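PDB 4Q8R: phosphate ABC transporter, phosphate-binding protein, which binds phosphate with high affinity and probably hands it to the membrane components of an ABC-type phosphate importer. Local coordinates for residues V97-K100 with D101-G105; T108-K111 with E112-G115; D133-Q136 with E137-F141; Y172-F175 with S176-D179. One frame throughout, in Å; residues are numbered along the deposited sequence.

Contact 1: V97-K100 with D101-G105; sequences VQIK and DIYTG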
ATOM      1  N   VAL A  97     -19.558   0.205   3.066  1.00 23.00           N
ATOM      2  CA  VAL A  97     -20.282  -0.810   3.831  0.84 23.29           C
ATOM      3  C   VAL A  97     -20.473  -2.086   3.020  1.00 20.23           C
ATOM      4  O   VAL A  97     -20.434  -3.223   3.606  1.00 22.25           O
ATOM      5  CB  VAL A  97     -21.528  -0.277   4.472  0.84 22.74           C
ATOM      6  CG1 VAL A  97     -22.675   0.044   3.493  0.84 21.97           C
ATOM      7  CG2 VAL A  97     -22.006  -1.247   5.600  0.84 25.15           C
ATOM      8  N   GLN A  98     -20.710  -1.967   1.686  1.00 20.77           N
ATOM      9  CA  GLN A  98     -20.695  -3.199   0.869  1.00 22.37           C
ATOM     10  C   GLN A  98     -19.349  -3.905   0.985  1.00 21.66           C
ATOM     11  O   GLN A  98     -19.267  -5.138   1.115  1.00 20.94           O
ATOM     12  CB  GLN A  98     -21.004  -2.936  -0.588  1.00 21.23           C
ATOM     13  CG  GLN A  98     -22.467  -2.637  -0.813  1.00 21.63           C
ATOM     14  CD  GLN A  98     -22.731  -2.239  -2.251  1.00 24.42           C
ATOM     15  OE1 GLN A  98     -22.057  -1.365  -2.749  1.00 26.94           O
ATOM     16  NE2 GLN A  98     -23.751  -2.791  -2.844  1.00 25.80           N
ATOM     17  N   ILE A  99     -18.238  -3.141   0.952  1.00 22.98           N
ATOM     18  CA  ILE A  99     -16.917  -3.728   1.025  1.00 19.75           C
ATOM     19  C   ILE A  99     -16.746  -4.456   2.405  1.00 19.46           C
ATOM     20  O   ILE A  99     -16.209  -5.555   2.472  1.00 21.40           O
ATOM     21  CB  ILE A  99     -15.820  -2.662   0.778  1.00 20.52           C
ATOM     22  CG1 ILE A  99     -15.938  -2.181  -0.642  1.00 23.00           C
ATOM     23  CG2 ILE A  99     -14.421  -3.242   0.977  1.00 23.56           C
ATOM     24  CD1 ILE A  99     -15.287  -0.834  -0.897  1.00 23.09           C
ATOM     25  N   LYS A 100     -17.207  -3.782   3.448  1.00 19.68           N
ATOM     26  CA  LYS A 100     -17.140  -4.367   4.798  1.00 21.65           C
ATOM     27  C   LYS A 100     -17.898  -5.679   4.785  1.00 19.83           C
ATOM     28  O   LYS A 100     -17.423  -6.682   5.334  1.00 21.90           O
ATOM     29  CB  LYS A 100     -17.714  -3.465   5.831  1.00 22.47           C
ATOM     30  CG  LYS A 100     -17.563  -3.924   7.314  1.00 26.96           C
ATOM     31  CD  LYS A 100     -18.203  -2.936   8.254  1.00 31.97           C
ATOM     32  CE  LYS A 100     -18.457  -3.595   9.570  1.00 38.45           C
ATOM     33  NZ  LYS A 100     -18.848  -2.621  10.598  1.00 50.61           N
ATOM     34  N   ASP A 101     -19.105  -5.671   4.248  1.00 21.28           N
ATOM     35  CA  ASP A 101     -19.928  -6.893   4.182  1.00 21.35           C
ATOM     36  C   ASP A 101     -19.268  -8.019   3.439  1.00 21.50           C
ATOM     37  O   ASP A 101     -19.378  -9.185   3.847  1.00 22.20           O
ATOM     38  CB  ASP A 101     -21.262  -6.582   3.502  1.00 24.18           C
ATOM     39  CG  ASP A 101     -22.197  -5.779   4.351  1.00 26.93           C
ATOM     40  OD1 ASP A 101     -21.939  -5.508   5.569  1.00 26.35           O
ATOM     41  OD2 ASP A 101     -23.275  -5.443   3.827  1.00 28.86           O
ATOM     42  N   ILE A 102     -18.551  -7.735   2.356  1.00 21.01           N
ATOM     43  CA  ILE A 102     -17.769  -8.740   1.691  1.00 19.65           C
ATOM     44  C   ILE A 102     -16.651  -9.287   2.570  1.00 20.14           C
ATOM     45  O   ILE A 102     -16.480 -10.515   2.721  1.00 19.77           O
ATOM     46  CB  ILE A 102     -17.137  -8.175   0.375  1.00 19.99           C
ATOM     47  CG1 ILE A 102     -18.271  -7.767  -0.625  1.00 19.33           C
ATOM     48  CG2 ILE A 102     -16.208  -9.160  -0.292  1.00 22.38           C
ATOM     49  CD1 ILE A 102     -17.712  -6.846  -1.673  1.00 22.03           C
ATOM     50  N   TYR A 103     -15.877  -8.405   3.158  1.00 18.79           N
ATOM     51  CA  TYR A 103     -14.682  -8.832   3.909  1.00 19.21           C
ATOM     52  C   TYR A 103     -15.033  -9.508   5.234  1.00 19.54           C
ATOM     53  O   TYR A 103     -14.226 -10.266   5.752  1.00 21.68           O
ATOM     54  CB  TYR A 103     -13.677  -7.688   4.046  1.00 18.89           C
ATOM     55  CG  TYR A 103     -12.760  -7.691   2.870  1.00 17.29           C
ATOM     56  CD1 TYR A 103     -13.162  -7.062   1.648  1.00 21.05           C
ATOM     57  CD2 TYR A 103     -11.544  -8.284   2.887  1.00 18.50           C
ATOM     58  CE1 TYR A 103     -12.379  -7.184   0.553  1.00 21.66           C
ATOM     59  CE2 TYR A 103     -10.735  -8.386   1.789  1.00 19.62           C
ATOM     60  CZ  TYR A 103     -11.178  -7.849   0.588  1.00 19.69           C
ATOM     61  OH  TYR A 103     -10.414  -7.943  -0.547  1.00 21.27           O
ATOM     62  N   THR A 104     -16.210  -9.291   5.757  1.00 20.26           N
ATOM     63  CA  THR A 104     -16.606  -9.963   6.994  1.00 20.48           C
ATOM     64  C   THR A 104     -17.433 -11.193   6.704  1.00 20.52           C
ATOM     65  O   THR A 104     -17.947 -11.820   7.634  1.00 23.15           O
ATOM     66  CB  THR A 104     -17.392  -9.008   7.930  1.00 22.05           C
ATOM     67  OG1 THR A 104     -18.593  -8.553   7.295  1.00 23.90           O
ATOM     68  CG2 THR A 104     -16.538  -7.803   8.366  1.00 23.44           C
ATOM     69  N   GLY A 105     -17.675 -11.498   5.435  1.00 21.43           N
ATOM     70  CA  GLY A 105     -18.386 -12.709   5.046  1.00 22.91           C
ATOM     71  C   GLY A 105     -19.904 -12.607   5.106  1.00 21.67           C
ATOM     72  O   GLY A 105     -20.608 -13.620   5.019  1.00 22.93           O
TER
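The aromatic ring of Tyr103 turns one edge to the backbone of Ile99, one helical turn earlier: Tyr103 CD1 lies 3.5 Å from Ile99 O, which sits near the ring plane. The methyl Ile99 CG2 touches the same ring atom, Tyr103 CD1, at 4.1 Å, and the two side chains run side by side from the same face of the helix. Phe135 meets the Tyr103 ring edge-to-face, and the phenol oxygen is hydrogen-bonded to Val123 O. Beneath the side chains the helix keeps its i to i+4 bonds; Tyr103 N reaches Ile99 O at 3.0 Å.

The last turn is closed at Lys100 O, which accepts twice from Thr104. Thr104 N lies 2.9 Å from Lys100 O, near the axis of that carbonyl though with a bent N-H; Thr104 OG1 donates to Lys100 O at 3.0 Å from above its plane. With chi1 at 61°, the hydroxyl is tucked between its own backbone N and carbonyl carbon, which puts it back toward Lys100 O, four residues earlier. Thr104 CG2 rests against the aliphatic Lys100 CG, 4.1 Å away. Gly105, with positive phi, then ends the helix in a Schellman motif, its N bonded to Ile102 O.

Helix 96-103 thus buries Ile99, Ile102 and Tyr103 between strand 93-94, strand 121-125 and helix 130-139, while Val97 faces outward.

Contact 2: T108-K111 with E112-G115; sequences TNWK and ELGG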
ATOM      1  N   THR A 108     -21.536 -13.064   0.225  1.00 23.19           N
ATOM      2  CA  THR A 108     -20.691 -14.121  -0.236  1.00 20.75           C
ATOM      3  C   THR A 108     -20.787 -14.471  -1.732  1.00 21.55           C
ATOM      4  O   THR A 108     -20.058 -15.332  -2.194  1.00 22.47           O
ATOM      5  CB  THR A 108     -21.013 -15.418   0.573  1.00 22.55           C
ATOM      6  OG1 THR A 108     -22.381 -15.739   0.404  1.00 25.33           O
ATOM      7  CG2 THR A 108     -20.721 -15.206   2.051  1.00 27.06           C
ATOM      8  N   ASN A 109     -21.752 -13.860  -2.441  1.00 21.92           N
ATOM      9  CA  ASN A 109     -21.993 -14.166  -3.851  1.00 22.64           C
ATOM     10  C   ASN A 109     -22.091 -12.824  -4.579  1.00 20.67           C
ATOM     11  O   ASN A 109     -22.721 -11.906  -4.031  1.00 21.94           O
ATOM     12  CB  ASN A 109     -23.306 -14.964  -4.007  1.00 25.77           C
ATOM     13  CG  ASN A 109     -23.543 -15.448  -5.431  1.00 26.60           C
ATOM     14  OD1 ASN A 109     -23.765 -14.660  -6.359  1.00 26.86           O
ATOM     15  ND2 ASN A 109     -23.453 -16.724  -5.621  1.00 30.83           N
ATOM     16  N   TRP A 110     -21.480 -12.706  -5.767  1.00 21.74           N
ATOM     17  CA  TRP A 110     -21.495 -11.453  -6.462  1.00 23.47           C
ATOM     18  C   TRP A 110     -22.881 -10.969  -6.828  1.00 21.75           C
ATOM     19  O   TRP A 110     -23.096  -9.757  -6.996  1.00 23.30           O
ATOM     20  CB  TRP A 110     -20.619 -11.536  -7.717  1.00 21.94           C
ATOM     21  CG  TRP A 110     -19.140 -11.590  -7.449  1.00 22.95           C
ATOM     22  CD1 TRP A 110     -18.331 -12.672  -7.429  1.00 23.95           C
ATOM     23  CD2 TRP A 110     -18.306 -10.433  -7.176  1.00 23.52           C
ATOM     24  NE1 TRP A 110     -17.039 -12.273  -7.152  1.00 23.14           N
ATOM     25  CE2 TRP A 110     -17.016 -10.901  -6.964  1.00 21.66           C
ATOM     26  CE3 TRP A 110     -18.564  -9.063  -7.073  1.00 22.05           C
ATOM     27  CZ2 TRP A 110     -15.941 -10.030  -6.700  1.00 23.33           C
ATOM     28  CZ3 TRP A 110     -17.539  -8.220  -6.828  1.00 22.80           C
ATOM     29  CH2 TRP A 110     -16.250  -8.698  -6.578  1.00 22.70           C
ATOM     30  N   LYS A 111     -23.854 -11.866  -6.888  1.00 22.60           N
ATOM     31  CA  LYS A 111     -25.193 -11.464  -7.145  1.00 22.63           C
ATOM     32  C   LYS A 111     -25.844 -10.597  -6.068  1.00 26.10           C
ATOM     33  O   LYS A 111     -26.751  -9.824  -6.320  1.00 25.39           O
ATOM     34  CB  LYS A 111     -26.031 -12.689  -7.198  1.00 33.54           C
ATOM     35  CG  LYS A 111     -26.240 -13.114  -8.489  1.00 36.52           C
ATOM     36  CD  LYS A 111     -27.471 -12.482  -8.934  1.00 38.45           C
ATOM     37  CE  LYS A 111     -27.929 -13.357 -10.028  1.00 50.20           C
ATOM     38  NZ  LYS A 111     -29.176 -12.839 -10.611  1.00 50.38           N
ATOM     39  N   GLU A 112     -25.318 -10.729  -4.849  1.00 22.46           N
ATOM     40  CA  GLU A 112     -25.746  -9.941  -3.757  1.00 22.60           C
ATOM     41  C   GLU A 112     -25.276  -8.497  -3.885  1.00 23.42           C
ATOM     42  O   GLU A 112     -25.656  -7.670  -3.070  1.00 24.37           O
ATOM     43  CB  GLU A 112     -25.240 -10.519  -2.433  1.00 22.66           C
ATOM     44  CG  GLU A 112     -25.825 -11.856  -2.038  1.00 23.84           C
ATOM     45  CD  GLU A 112     -25.150 -12.461  -0.787  1.00 25.45           C
ATOM     46  OE1 GLU A 112     -25.733 -12.308   0.336  1.00 30.21           O
ATOM     47  OE2 GLU A 112     -24.076 -13.044  -0.927  1.00 25.46           O
ATOM     48  N   LEU A 113     -24.483  -8.216  -4.926  1.00 23.50           N
ATOM     49  CA  LEU A 113     -24.016  -6.898  -5.239  1.00 22.15           C
ATOM     50  C   LEU A 113     -24.468  -6.485  -6.628  1.00 25.54           C
ATOM     51  O   LEU A 113     -24.041  -5.475  -7.141  1.00 28.69           O
ATOM     52  CB  LEU A 113     -22.476  -6.867  -5.200  1.00 23.77           C
ATOM     53  CG  LEU A 113     -21.830  -7.253  -3.879  1.00 23.27           C
ATOM     54  CD1 LEU A 113     -20.407  -7.598  -4.070  1.00 26.04           C
ATOM     55  CD2 LEU A 113     -21.989  -6.153  -2.862  1.00 26.24           C
ATOM     56  N   GLY A 114     -25.372  -7.256  -7.216  1.00 25.36           N
ATOM     57  CA  GLY A 114     -25.820  -7.004  -8.596  1.00 27.23           C
ATOM     58  C   GLY A 114     -24.984  -7.603  -9.700  1.00 27.22           C
ATOM     59  O   GLY A 114     -25.213  -7.291 -10.911  1.00 29.76           O
ATOM     60  N   GLY A 115     -24.042  -8.473  -9.351  1.00 27.60           N
ATOM     61  CA  GLY A 115     -23.115  -9.089 -10.282  1.00 25.71           C
ATOM     62  C   GLY A 115     -23.578 -10.461 -10.718  1.00 24.89           C
ATOM     63  O   GLY A 115     -24.779 -10.809 -10.608  1.00 29.20           O
TER
HETATM   64  O   HOH W   1     -24.279 -14.251   1.946  1.00 47.99           O
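Glu112 reaches back along the chain and crosses Thr108 at a slant, laying its carboxylate against the start of the turn. Its CG is anti to the carbonyl carbon (chi1 -67°) and the chain beyond is extended, which carries OE2 to two consecutive backbone N-H groups. Thr108 N meets Glu112 OE2 at 2.8 Å on the syn side, somewhat out of the carboxylate plane; Asn109 N meets the same oxygen at 2.9 Å, nearly along its C-O axis. Water 1 lies between Thr108 OG1 and Glu112 OE1, each 2.9 Å from it. These partners hold the carboxylate in place although Glu112 itself is exposed.

Asn109 folds over the next peptide: its OD1 accepts from Lys111 N at 2.8 Å in the carbonyl plane, on a lone pair, forming an Asx turn at the start of the short 3-10 segment. Trp110 and Leu113 also lie obliquely to one another, with Leu113 CD1 3.8 Å from Trp110 CE3. On the backbone, Trp110 O accepts from Leu113 N and Gly115 N, which arrive from opposite faces of the carbonyl plane. Gly114, at positive phi, turns the chain between these two donors. The aliphatic part of Lys111 runs alongside Gly115 O, with CG 3.5 Å away.

The turn belongs to the connection between helix 96-103 and strand 121-125. Leu113 packs on Gln98 and Ile102 of that helix, and Trp110 reaches inward to Val91 and Ile120, its NE1 hydrogen-bonded to Asn168 O.

Contact 3: D133-Q136 with E137-F141; sequences DAFQ and EIVGF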
ATOM      1  N   ASP A 133      -3.780  -3.041   7.320  1.00 20.61           N
ATOM      2  CA  ASP A 133      -4.112  -2.235   8.466  1.00 21.29           C
ATOM      3  C   ASP A 133      -4.997  -1.029   8.111  1.00 21.64           C
ATOM      4  O   ASP A 133      -6.038  -0.757   8.715  1.00 22.42           O
ATOM      5  CB  ASP A 133      -2.842  -1.795   9.157  1.00 23.87           C
ATOM      6  CG  ASP A 133      -3.105  -0.887  10.343  1.00 33.21           C
ATOM      7  OD1 ASP A 133      -3.208   0.352  10.222  1.00 39.45           O
ATOM      8  OD2 ASP A 133      -3.187  -1.437  11.422  1.00 46.25           O
ATOM      9  N   ALA A 134      -4.537  -0.254   7.113  1.00 22.96           N
ATOM     10  CA  ALA A 134      -5.278   0.913   6.690  1.00 21.72           C
ATOM     11  C   ALA A 134      -6.617   0.582   6.074  1.00 20.49           C
ATOM     12  O   ALA A 134      -7.614   1.214   6.380  1.00 23.19           O
ATOM     13  CB  ALA A 134      -4.463   1.689   5.650  1.00 23.73           C
ATOM     14  N   PHE A 135      -6.644  -0.453   5.261  1.00 21.34           N
ATOM     15  CA  PHE A 135      -7.895  -0.900   4.665  1.00 21.43           C
ATOM     16  C   PHE A 135      -8.918  -1.278   5.703  1.00 21.29           C
ATOM     17  O   PHE A 135     -10.080  -0.843   5.667  1.00 21.68           O
ATOM     18  CB  PHE A 135      -7.602  -2.141   3.782  1.00 21.88           C
ATOM     19  CG  PHE A 135      -8.815  -2.749   3.138  1.00 22.02           C
ATOM     20  CD1 PHE A 135      -9.319  -2.201   1.937  1.00 23.02           C
ATOM     21  CD2 PHE A 135      -9.413  -3.871   3.641  1.00 21.74           C
ATOM     22  CE1 PHE A 135     -10.424  -2.714   1.308  1.00 22.38           C
ATOM     23  CE2 PHE A 135     -10.541  -4.424   3.004  1.00 25.43           C
ATOM     24  CZ  PHE A 135     -11.050  -3.860   1.835  1.00 27.27           C
ATOM     25  N   GLN A 136      -8.493  -2.068   6.684  1.00 21.96           N
ATOM     26  CA  GLN A 136      -9.434  -2.492   7.722  1.00 22.95           C
ATOM     27  C   GLN A 136      -9.961  -1.375   8.580  1.00 21.97           C
ATOM     28  O   GLN A 136     -11.145  -1.293   8.890  1.00 22.23           O
ATOM     29  CB  GLN A 136      -8.809  -3.603   8.587  1.00 21.22           C
ATOM     30  CG  GLN A 136      -8.587  -4.859   7.793  1.00 23.36           C
ATOM     31  CD  GLN A 136      -7.923  -5.998   8.520  1.00 27.88           C
ATOM     32  OE1 GLN A 136      -7.873  -7.117   8.016  1.00 26.48           O
ATOM     33  NE2 GLN A 136      -7.262  -5.690   9.636  1.00 29.03           N
ATOM     34  N   GLU A 137      -9.091  -0.414   8.873  1.00 22.97           N
ATOM     35  CA  GLU A 137      -9.436   0.781   9.617  0.53 26.57           C
ATOM     36  C   GLU A 137     -10.460   1.629   8.894  1.00 24.64           C
ATOM     37  O   GLU A 137     -11.421   2.089   9.469  1.00 25.67           O
ATOM     38  CB  GLU A 137      -8.157   1.623   9.918  0.53 29.29           C
ATOM     39  CG  GLU A 137      -8.451   2.782  10.857  0.53 29.26           C
ATOM     40  CD  GLU A 137      -7.225   3.471  11.442  0.53 36.25           C
ATOM     41  OE1 GLU A 137      -7.343   4.665  11.776  0.53 49.20           O
ATOM     42  OE2 GLU A 137      -6.167   2.825  11.585  0.53 43.91           O
ATOM     43  N   ILE A 138     -10.250   1.835   7.603  1.00 25.04           N
ATOM     44  CA  ILE A 138     -11.132   2.713   6.841  0.89 24.43           C
ATOM     45  C   ILE A 138     -12.482   2.061   6.517  1.00 24.05           C
ATOM     46  O   ILE A 138     -13.543   2.684   6.701  1.00 25.82           O
ATOM     47  CB  ILE A 138     -10.474   3.197   5.557  0.89 26.60           C
ATOM     48  CG1 ILE A 138      -9.306   4.100   5.964  0.89 32.69           C
ATOM     49  CG2 ILE A 138     -11.494   3.934   4.668  0.89 25.87           C
ATOM     50  CD1 ILE A 138      -8.348   4.473   4.868  0.89 33.74           C
ATOM     51  N   VAL A 139     -12.420   0.797   6.072  1.00 25.18           N
ATOM     52  CA  VAL A 139     -13.637  -0.012   5.777  1.00 24.01           C
ATOM     53  C   VAL A 139     -14.423  -0.256   7.054  1.00 26.42           C
ATOM     54  O   VAL A 139     -15.651  -0.228   7.040  1.00 26.60           O
ATOM     55  CB  VAL A 139     -13.262  -1.295   5.027  1.00 23.27           C
ATOM     56  CG1 VAL A 139     -14.468  -2.239   4.844  1.00 24.42           C
ATOM     57  CG2 VAL A 139     -12.639  -0.911   3.669  1.00 25.14           C
ATOM     58  N   GLY A 140     -13.705  -0.460   8.161  1.00 25.33           N
ATOM     59  CA  GLY A 140     -14.345  -0.499   9.449  1.00 27.17           C
ATOM     60  C   GLY A 140     -14.586  -1.866  10.051  1.00 24.91           C
ATOM     61  O   GLY A 140     -15.663  -2.146  10.576  1.00 31.04           O
ATOM     62  N   PHE A 141     -13.614  -2.727   9.914  1.00 25.67           N
ATOM     63  CA  PHE A 141     -13.645  -4.049  10.543  1.00 24.50           C
ATOM     64  C   PHE A 141     -12.309  -4.367  11.181  1.00 26.00           C
ATOM     65  O   PHE A 141     -11.284  -3.870  10.769  1.00 24.27           O
ATOM     66  CB  PHE A 141     -14.162  -5.189   9.599  1.00 25.00           C
ATOM     67  CG  PHE A 141     -13.262  -5.539   8.487  1.00 22.00           C
ATOM     68  CD1 PHE A 141     -13.207  -4.700   7.287  1.00 24.90           C
ATOM     69  CD2 PHE A 141     -12.438  -6.626   8.535  1.00 24.14           C
ATOM     70  CE1 PHE A 141     -12.371  -5.012   6.258  1.00 24.20           C
ATOM     71  CE2 PHE A 141     -11.573  -6.929   7.490  1.00 22.50           C
ATOM     72  CZ  PHE A 141     -11.550  -6.113   6.322  1.00 22.80           C
TER
HETATM   73  O   HOH W   2      -3.960   3.186   9.216  1.00 56.39           O
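Phe135 swings its ring away from its own backbone N (chi1 178°), which brings the ring under Val139, while Phe141 takes chi1 of 69°, with CG between backbone N and carbonyl carbon, and folds its ring back toward the helix. Val139 CG2 consequently sits over one face of the Phe135 ring, 3.8 Å from the centroid and 15° off the normal, a CH-pi contact. Phe135 CE2 approaches the edge of the Phe141 ring, 3.8 Å from Phe141 CE1. Over one face of that second ring lies Gln136 CG, 4.0 Å from the centroid, so the aliphatic part of the glutamine acts as an apolar lid; its OE1 is taken by Arg132 NE.

At the helix end Gln136 O receives two bonds, from Gly140 N at 2.8 Å and Phe141 N at 3.0 Å, the donors lying on opposite faces of its plane. Gly140 has positive phi and turns the chain out of helix 130-139, the helix of a beta-alpha-beta unit between strands 121-125 and 151-153.

In the conformer described, one of two for Glu137, its carboxylate points the same way as that of Asp133, and water 2 tentatively bridges them, which might ease their repulsion. The secure chemistry is apolar: Phe135, Val139 and Phe141 are buried together, and Gln136 O beside them is satisfied by two N-H groups.

Contact 4: Y172-F175 with S176-D179; sequences YISF and SYVD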
ATOM      1  N   TYR A 172      -7.252  -5.871  -2.395  1.00 21.31           N
ATOM      2  CA  TYR A 172      -6.931  -4.460  -2.230  1.00 20.57           C
ATOM      3  C   TYR A 172      -5.444  -4.269  -2.403  1.00 20.63           C
ATOM      4  O   TYR A 172      -4.633  -5.084  -2.040  1.00 21.09           O
ATOM      5  CB  TYR A 172      -7.438  -3.940  -0.901  1.00 21.97           C
ATOM      6  CG  TYR A 172      -7.024  -4.792   0.308  1.00 19.13           C
ATOM      7  CD1 TYR A 172      -5.725  -4.726   0.845  1.00 20.46           C
ATOM      8  CD2 TYR A 172      -7.952  -5.635   0.939  1.00 19.88           C
ATOM      9  CE1 TYR A 172      -5.390  -5.468   1.982  1.00 20.88           C
ATOM     10  CE2 TYR A 172      -7.587  -6.398   2.023  1.00 20.47           C
ATOM     11  CZ  TYR A 172      -6.333  -6.315   2.517  1.00 19.71           C
ATOM     12  OH  TYR A 172      -5.965  -7.048   3.627  1.00 19.53           O
ATOM     13  N   ILE A 173      -5.098  -3.134  -2.985  1.00 19.91           N
ATOM     14  CA  ILE A 173      -3.731  -2.888  -3.374  1.00 21.23           C
ATOM     15  C   ILE A 173      -3.488  -1.420  -3.609  1.00 20.92           C
ATOM     16  O   ILE A 173      -4.392  -0.685  -3.980  1.00 23.04           O
ATOM     17  CB  ILE A 173      -3.452  -3.665  -4.653  1.00 23.98           C
ATOM     18  CG1 ILE A 173      -1.983  -3.875  -4.891  1.00 22.99           C
ATOM     19  CG2 ILE A 173      -4.108  -2.999  -5.903  1.00 24.46           C
ATOM     20  CD1 ILE A 173      -1.683  -4.870  -5.960  1.00 24.94           C
ATOM     21  N   SER A 174      -2.262  -0.965  -3.379  1.00 21.81           N
ATOM     22  CA  SER A 174      -1.860   0.410  -3.707  1.00 20.35           C
ATOM     23  C   SER A 174      -2.159   0.740  -5.195  1.00 22.60           C
ATOM     24  O   SER A 174      -1.950  -0.096  -6.075  1.00 22.31           O
ATOM     25  CB  SER A 174      -0.355   0.532  -3.497  1.00 23.18           C
ATOM     26  OG  SER A 174       0.189   1.681  -4.130  1.00 24.55           O
ATOM     27  N   PHE A 175      -2.566   1.974  -5.438  1.00 22.67           N
ATOM     28  CA  PHE A 175      -2.790   2.466  -6.786  1.00 25.67           C
ATOM     29  C   PHE A 175      -1.527   2.261  -7.647  1.00 29.26           C
ATOM     30  O   PHE A 175      -1.624   2.165  -8.905  1.00 28.97           O
ATOM     31  CB  PHE A 175      -3.036   3.959  -6.752  1.00 25.89           C
ATOM     32  CG  PHE A 175      -4.402   4.407  -6.313  1.00 29.41           C
ATOM     33  CD1 PHE A 175      -5.383   3.551  -5.771  1.00 29.39           C
ATOM     34  CD2 PHE A 175      -4.733   5.804  -6.445  1.00 30.37           C
ATOM     35  CE1 PHE A 175      -6.593   4.052  -5.395  1.00 29.09           C
ATOM     36  CE2 PHE A 175      -5.968   6.278  -6.114  1.00 30.83           C
ATOM     37  CZ  PHE A 175      -6.914   5.395  -5.541  1.00 29.57           C
ATOM     38  N   SER A 176      -0.338   2.261  -6.999  1.00 26.00           N
ATOM     39  CA  SER A 176       0.936   2.075  -7.666  1.00 28.58           C
ATOM     40  C   SER A 176       1.020   0.779  -8.486  1.00 26.45           C
ATOM     41  O   SER A 176       1.798   0.638  -9.414  1.00 31.10           O
ATOM     42  CB  SER A 176       2.116   2.151  -6.659  1.00 28.15           C
ATOM     43  OG  SER A 176       3.253   2.502  -7.316  1.00 38.12           O
ATOM     44  N   TYR A 177       0.214  -0.216  -8.081  1.00 25.26           N
ATOM     45  CA  TYR A 177       0.204  -1.514  -8.753  1.00 28.17           C
ATOM     46  C   TYR A 177      -0.954  -1.677  -9.718  1.00 26.51           C
ATOM     47  O   TYR A 177      -1.042  -2.704 -10.384  1.00 27.85           O
ATOM     48  CB  TYR A 177       0.093  -2.645  -7.732  1.00 23.51           C
ATOM     49  CG  TYR A 177       1.383  -2.918  -6.969  1.00 24.66           C
ATOM     50  CD1 TYR A 177       1.843  -2.046  -5.974  1.00 25.11           C
ATOM     51  CD2 TYR A 177       2.139  -4.048  -7.269  1.00 24.88           C
ATOM     52  CE1 TYR A 177       3.020  -2.330  -5.269  1.00 22.49           C
ATOM     53  CE2 TYR A 177       3.312  -4.311  -6.607  1.00 25.28           C
ATOM     54  CZ  TYR A 177       3.764  -3.466  -5.617  1.00 23.95           C
ATOM     55  OH  TYR A 177       4.897  -3.884  -4.957  1.00 24.94           O
ATOM     56  N   VAL A 178      -1.856  -0.715  -9.785  1.00 24.62           N
ATOM     57  CA  VAL A 178      -3.058  -0.875 -10.650  1.00 27.77           C
ATOM     58  C   VAL A 178      -2.656  -0.631 -12.102  1.00 34.70           C
ATOM     59  O   VAL A 178      -1.922   0.283 -12.382  1.00 34.93           O
ATOM     60  CB  VAL A 178      -4.203   0.052 -10.238  1.00 26.51           C
ATOM     61  CG1 VAL A 178      -5.365  -0.078 -11.227  1.00 30.99           C
ATOM     62  CG2 VAL A 178      -4.684  -0.279  -8.813  1.00 28.19           C
ATOM     63  N   ASP A 179      -3.059  -1.505 -13.004  1.00 30.94           N
ATOM     64  CA  ASP A 179      -2.870  -1.295 -14.405  1.00 33.14           C
ATOM     65  C   ASP A 179      -4.033  -1.913 -15.101  1.00 31.48           C
ATOM     66  O   ASP A 179      -5.000  -2.288 -14.447  1.00 33.21           O
ATOM     67  CB  ASP A 179      -1.533  -1.874 -14.911  1.00 35.80           C
ATOM     68  CG  ASP A 179      -1.399  -3.374 -14.639  1.00 35.17           C
ATOM     69  OD1 ASP A 179      -2.435  -4.049 -14.495  1.00 36.30           O
ATOM     70  OD2 ASP A 179      -0.277  -3.861 -14.578  1.00 38.71           O
TER
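Ile173 packs on Tyr177 where strand 169-174 leaves the sheet and winds directly into a short 3-10 turn. The apolar contacts come first: the isoleucine chain crosses the tyrosine at about a right angle, and its tip, Ile173 CD1, presses on Tyr177 CB at 3.4 Å. The other branch, Ile173 CG2, meets Val178 CG2 at 4.0 Å. Having CG1 anti to the backbone N (chi1 -160°) lets Ile173 spread its two branches over these two residues. Ile173 also touches Ile84 of strand 71-86 and Ile159 of helix 156-164.

Backbone bonds wind the turn. Tyr177 N reaches Ser174 O at 3.0 Å, and Val178 N reaches Phe175 O at the same length of 3.0 Å; both donors stand well above the carbonyl planes, not on a lone pair.

Polar side chains fasten the turn to its surroundings. Ser174 OG is bonded to Asp79 OD1, Ser176 OG to Glu240 O near the C terminus, and Tyr177 OH to Thr12 O, so residues far apart in sequence converge on this bend in the binding-protein fold. Phe175, buried and pointing away from the turn, meets Tyr202 edge-to-face.

The start of the turn has the geometry of an ST turn: the same serine oxygen that is bonded to Asp79 accepts from the backbone two residues on, with Ser176 N 3.0 Å from Ser174 OG.

Overall arrangement
From the N terminus the four contacts follow in series; none nests in or crosses another. Contact 1 ends helix 96-103, and contact 2 closes a turn in the connection to strand 121-125; the two touch through Ile102 CD1 and Leu113 CD1. Contact 3 ends helix 130-139 and packs against contact 1, where Ile99 CG2 meets Phe135 CZ. Contact 4 turns the chain out of strand 169-174, and its Tyr172 lies beside both Phe135 and Tyr103, linking the two helices to the sheet. Contact 2 stays peripheral: its centre is about 22 Å from that of contact 3 and about 23 Å from that of contact 4.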